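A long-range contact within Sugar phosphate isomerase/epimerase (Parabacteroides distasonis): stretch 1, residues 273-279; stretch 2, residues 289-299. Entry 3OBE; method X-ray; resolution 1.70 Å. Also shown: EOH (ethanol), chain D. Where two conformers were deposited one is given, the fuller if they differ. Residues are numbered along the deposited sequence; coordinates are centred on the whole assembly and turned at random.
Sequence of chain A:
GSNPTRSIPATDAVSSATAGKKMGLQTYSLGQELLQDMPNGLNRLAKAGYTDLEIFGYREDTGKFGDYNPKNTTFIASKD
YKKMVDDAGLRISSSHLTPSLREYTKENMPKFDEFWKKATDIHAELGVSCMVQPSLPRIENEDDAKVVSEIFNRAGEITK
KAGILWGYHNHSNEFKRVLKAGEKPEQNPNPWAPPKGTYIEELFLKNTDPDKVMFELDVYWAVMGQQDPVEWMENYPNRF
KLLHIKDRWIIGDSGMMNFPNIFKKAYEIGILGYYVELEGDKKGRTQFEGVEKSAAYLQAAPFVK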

# COMPACT_ATOMS: atom_id res chain seq x y z
N GLY A 273 -0.32 -10.08 2.12
CA GLY A 273 -1.66 -9.59 1.92
C GLY A 273 -1.72 -8.54 0.85
O GLY A 273 -0.72 -8.24 0.16
N TYR A 274 -2.93 -8.03 0.67
CA TYR A 274 -3.17 -7.02 -0.32
C TYR A 274 -4.26 -6.03 0.06
O TYR A 274 -5.16 -6.33 0.86
CB TYR A 274 -3.53 -7.66 -1.67
CG TYR A 274 -4.88 -8.35 -1.69
CD1 TYR A 274 -6.04 -7.67 -2.01
CD2 TYR A 274 -4.98 -9.71 -1.39
CE1 TYR A 274 -7.27 -8.31 -2.03
CE2 TYR A 274 -6.22 -10.34 -1.35
CZ TYR A 274 -7.33 -9.65 -1.70
OH TYR A 274 -8.53 -10.34 -1.72
N TYR A 275 -4.18 -4.85 -0.52
CA TYR A 275 -5.19 -3.83 -0.34
C TYR A 275 -5.71 -3.37 -1.67
O TYR A 275 -4.93 -3.03 -2.59
CB TYR A 275 -4.63 -2.64 0.45
CG TYR A 275 -4.10 -3.09 1.78
CD1 TYR A 275 -4.92 -3.19 2.89
CD2 TYR A 275 -2.75 -3.44 1.93
CE1 TYR A 275 -4.41 -3.65 4.13
CE2 TYR A 275 -2.25 -3.92 3.11
CZ TYR A 275 -3.08 -4.00 4.22
OH TYR A 275 -2.56 -4.49 5.41
N VAL A 276 -7.04 -3.38 -1.77
CA VAL A 276 -7.75 -2.79 -2.89
C VAL A 276 -7.71 -1.26 -2.85
O VAL A 276 -7.87 -0.65 -1.77
CB VAL A 276 -9.23 -3.28 -2.88
CG1 VAL A 276 -10.07 -2.57 -3.91
CG2 VAL A 276 -9.30 -4.81 -3.06
N GLU A 277 -7.56 -0.65 -4.01
CA GLU A 277 -7.74 0.79 -4.14
C GLU A 277 -8.52 1.11 -5.40
O GLU A 277 -8.31 0.47 -6.44
CB GLU A 277 -6.42 1.54 -4.13
CG GLU A 277 -6.64 3.08 -4.12
CD GLU A 277 -5.47 3.90 -3.59
OE1 GLU A 277 -4.45 3.33 -3.19
OE2 GLU A 277 -5.64 5.15 -3.59
N LEU A 278 -9.38 2.11 -5.31
CA LEU A 278 -10.08 2.68 -6.45
C LEU A 278 -9.88 4.19 -6.46
O LEU A 278 -9.91 4.83 -5.42
CB LEU A 278 -11.57 2.44 -6.43
CG LEU A 278 -12.14 1.08 -6.83
CD1 LEU A 278 -11.72 -0.04 -5.93
CD2 LEU A 278 -13.69 1.14 -7.00
N GLU A 279 -9.65 4.70 -7.66
CA GLU A 279 -9.69 6.13 -7.91
C GLU A 279 -11.15 6.56 -8.06
O GLU A 279 -12.06 5.74 -8.03
CB GLU A 279 -8.82 6.47 -9.11
CG GLU A 279 -9.37 6.03 -10.45
CD GLU A 279 -8.39 6.31 -11.56
OE1 GLU A 279 -7.44 5.51 -11.72
OE2 GLU A 279 -8.57 7.34 -12.25
N GLU A 289 -20.01 1.76 -4.06
CA GLU A 289 -20.40 0.79 -5.08
C GLU A 289 -19.23 0.07 -5.67
O GLU A 289 -19.22 -1.15 -5.77
CB GLU A 289 -21.25 1.43 -6.17
CG GLU A 289 -21.68 0.36 -7.20
CD GLU A 289 -22.43 0.89 -8.38
OE1 GLU A 289 -22.75 2.10 -8.41
OE2 GLU A 289 -22.63 0.06 -9.33
N GLY A 290 -18.22 0.83 -6.07
CA GLY A 290 -17.03 0.26 -6.72
C GLY A 290 -16.26 -0.64 -5.77
O GLY A 290 -15.83 -1.73 -6.15
N VAL A 291 -16.23 -0.23 -4.51
CA VAL A 291 -15.55 -1.00 -3.47
C VAL A 291 -16.31 -2.30 -3.17
O VAL A 291 -15.72 -3.36 -3.04
CB VAL A 291 -15.35 -0.10 -2.22
CG1 VAL A 291 -15.12 -0.92 -1.01
CG2 VAL A 291 -14.21 0.93 -2.52
N GLU A 292 -17.63 -2.22 -3.13
CA GLU A 292 -18.46 -3.41 -2.89
C GLU A 292 -18.40 -4.41 -4.06
O GLU A 292 -18.26 -5.61 -3.82
CB GLU A 292 -19.88 -2.96 -2.64
CG GLU A 292 -20.02 -2.35 -1.27
CD GLU A 292 -21.41 -1.87 -0.96
OE1 GLU A 292 -22.11 -1.35 -1.88
OE2 GLU A 292 -21.82 -2.03 0.21
N LYS A 293 -18.48 -3.91 -5.27
CA LYS A 293 -18.42 -4.73 -6.47
C LYS A 293 -17.03 -5.36 -6.65
O LYS A 293 -16.93 -6.51 -7.11
CB LYS A 293 -18.85 -3.96 -7.71
CG LYS A 293 -20.40 -3.83 -7.72
CD LYS A 293 -20.95 -3.16 -8.91
CE LYS A 293 -22.46 -3.45 -8.92
NZ LYS A 293 -23.23 -2.36 -9.41
N SER A 294 -15.99 -4.65 -6.25
CA SER A 294 -14.61 -5.17 -6.24
C SER A 294 -14.52 -6.33 -5.28
O SER A 294 -13.99 -7.42 -5.62
CB SER A 294 -13.60 -4.08 -5.90
OG SER A 294 -13.63 -3.05 -6.89
N ALA A 295 -15.10 -6.14 -4.10
CA ALA A 295 -15.12 -7.20 -3.09
C ALA A 295 -15.85 -8.41 -3.64
O ALA A 295 -15.37 -9.52 -3.44
CB ALA A 295 -15.78 -6.71 -1.75
N ALA A 296 -16.99 -8.19 -4.32
CA ALA A 296 -17.79 -9.31 -4.85
C ALA A 296 -16.96 -10.16 -5.85
O ALA A 296 -17.03 -11.41 -5.84
CB ALA A 296 -19.14 -8.79 -5.47
N TYR A 297 -16.16 -9.50 -6.66
CA TYR A 297 -15.29 -10.20 -7.63
C TYR A 297 -14.25 -11.05 -6.92
O TYR A 297 -14.03 -12.22 -7.25
CB TYR A 297 -14.60 -9.17 -8.51
CG TYR A 297 -13.53 -9.71 -9.44
CD1 TYR A 297 -13.85 -10.33 -10.64
CD2 TYR A 297 -12.18 -9.57 -9.10
CE1 TYR A 297 -12.86 -10.79 -11.46
CE2 TYR A 297 -11.21 -9.99 -9.94
CZ TYR A 297 -11.54 -10.61 -11.11
OH TYR A 297 -10.52 -11.03 -11.94
N LEU A 298 -13.61 -10.46 -5.92
CA LEU A 298 -12.49 -11.14 -5.26
C LEU A 298 -13.02 -12.29 -4.41
O LEU A 298 -12.38 -13.35 -4.31
CB LEU A 298 -11.71 -10.16 -4.42
CG LEU A 298 -10.93 -9.09 -5.21
CD1 LEU A 298 -10.32 -8.08 -4.24
CD2 LEU A 298 -9.83 -9.73 -6.14
N GLN A 299 -14.16 -12.07 -3.78
CA GLN A 299 -14.74 -13.08 -2.94
C GLN A 299 -15.18 -14.28 -3.80
O GLN A 299 -15.04 -15.42 -3.35
CB GLN A 299 -15.92 -12.55 -2.16
CG GLN A 299 -15.51 -11.47 -1.16
CD GLN A 299 -15.09 -12.02 0.19
OE1 GLN A 299 -13.93 -11.86 0.63
NE2 GLN A 299 -16.03 -12.64 0.85
C1 EOH D . -5.27 -8.43 3.76
C2 EOH D . -4.28 -7.36 4.20
O EOH D . -5.00 -9.11 2.54

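The most unusual feature of this contact is the place where a leucine side chain rests directly on helix backbone: Leu278 CD2 lies 3.4 Å from Gly290 C and 3.8 Å from Val291 N. Glycine suits position 290 because a CB there would point toward the first stretch and lie only 2.4 Å from Leu278 CD2, a clash. With no side chain at that point, the methyl can settle against the peptide itself.

No hydrogen bond or salt bridge joins the two stretches; packing of buried side chains, and of one leucine on helix backbone, brings them together over a modest 266 Å². The strand runs roughly antiparallel to the helix, at 145°, and the chain continues the same way beyond it, so Tyr274, Val276 and, in the loop that follows, Leu278 meet successively earlier parts of the helix. In the extended chain alternate residues face the same way, and these three all point toward it. Glu277, between two of them, points away, which leaves its carboxylate clear of the apolar contact.

Leu298 receives the first two. Its CD1 lies 3.8 Å from Tyr274 CE1 and 3.6 Å from Val276 CG2, so one methyl serves both an aromatic ring and a branched aliphatic side chain. One helical turn earlier, Ser294 also points toward the first stretch, with its CB 4.3 Å from Val276 CG1. Its hydroxyl is buried but not left unpaired: Ser294 OG donates to Gly290 O at 2.7 Å, folding back onto the helix, and Leu278 CD1 can pack 3.7 Å from Ser294 OG. Val291, set sideways, adds a looser apolar contact, CG2 to Leu278 CD1 at 4.3 Å.

The helix keeps its charged groups out of this contact. Lys293 NZ and Glu289 OE2 form a very short salt bridge, 2.5 Å, one turn apart along the helix, and neither side chain touches the first stretch.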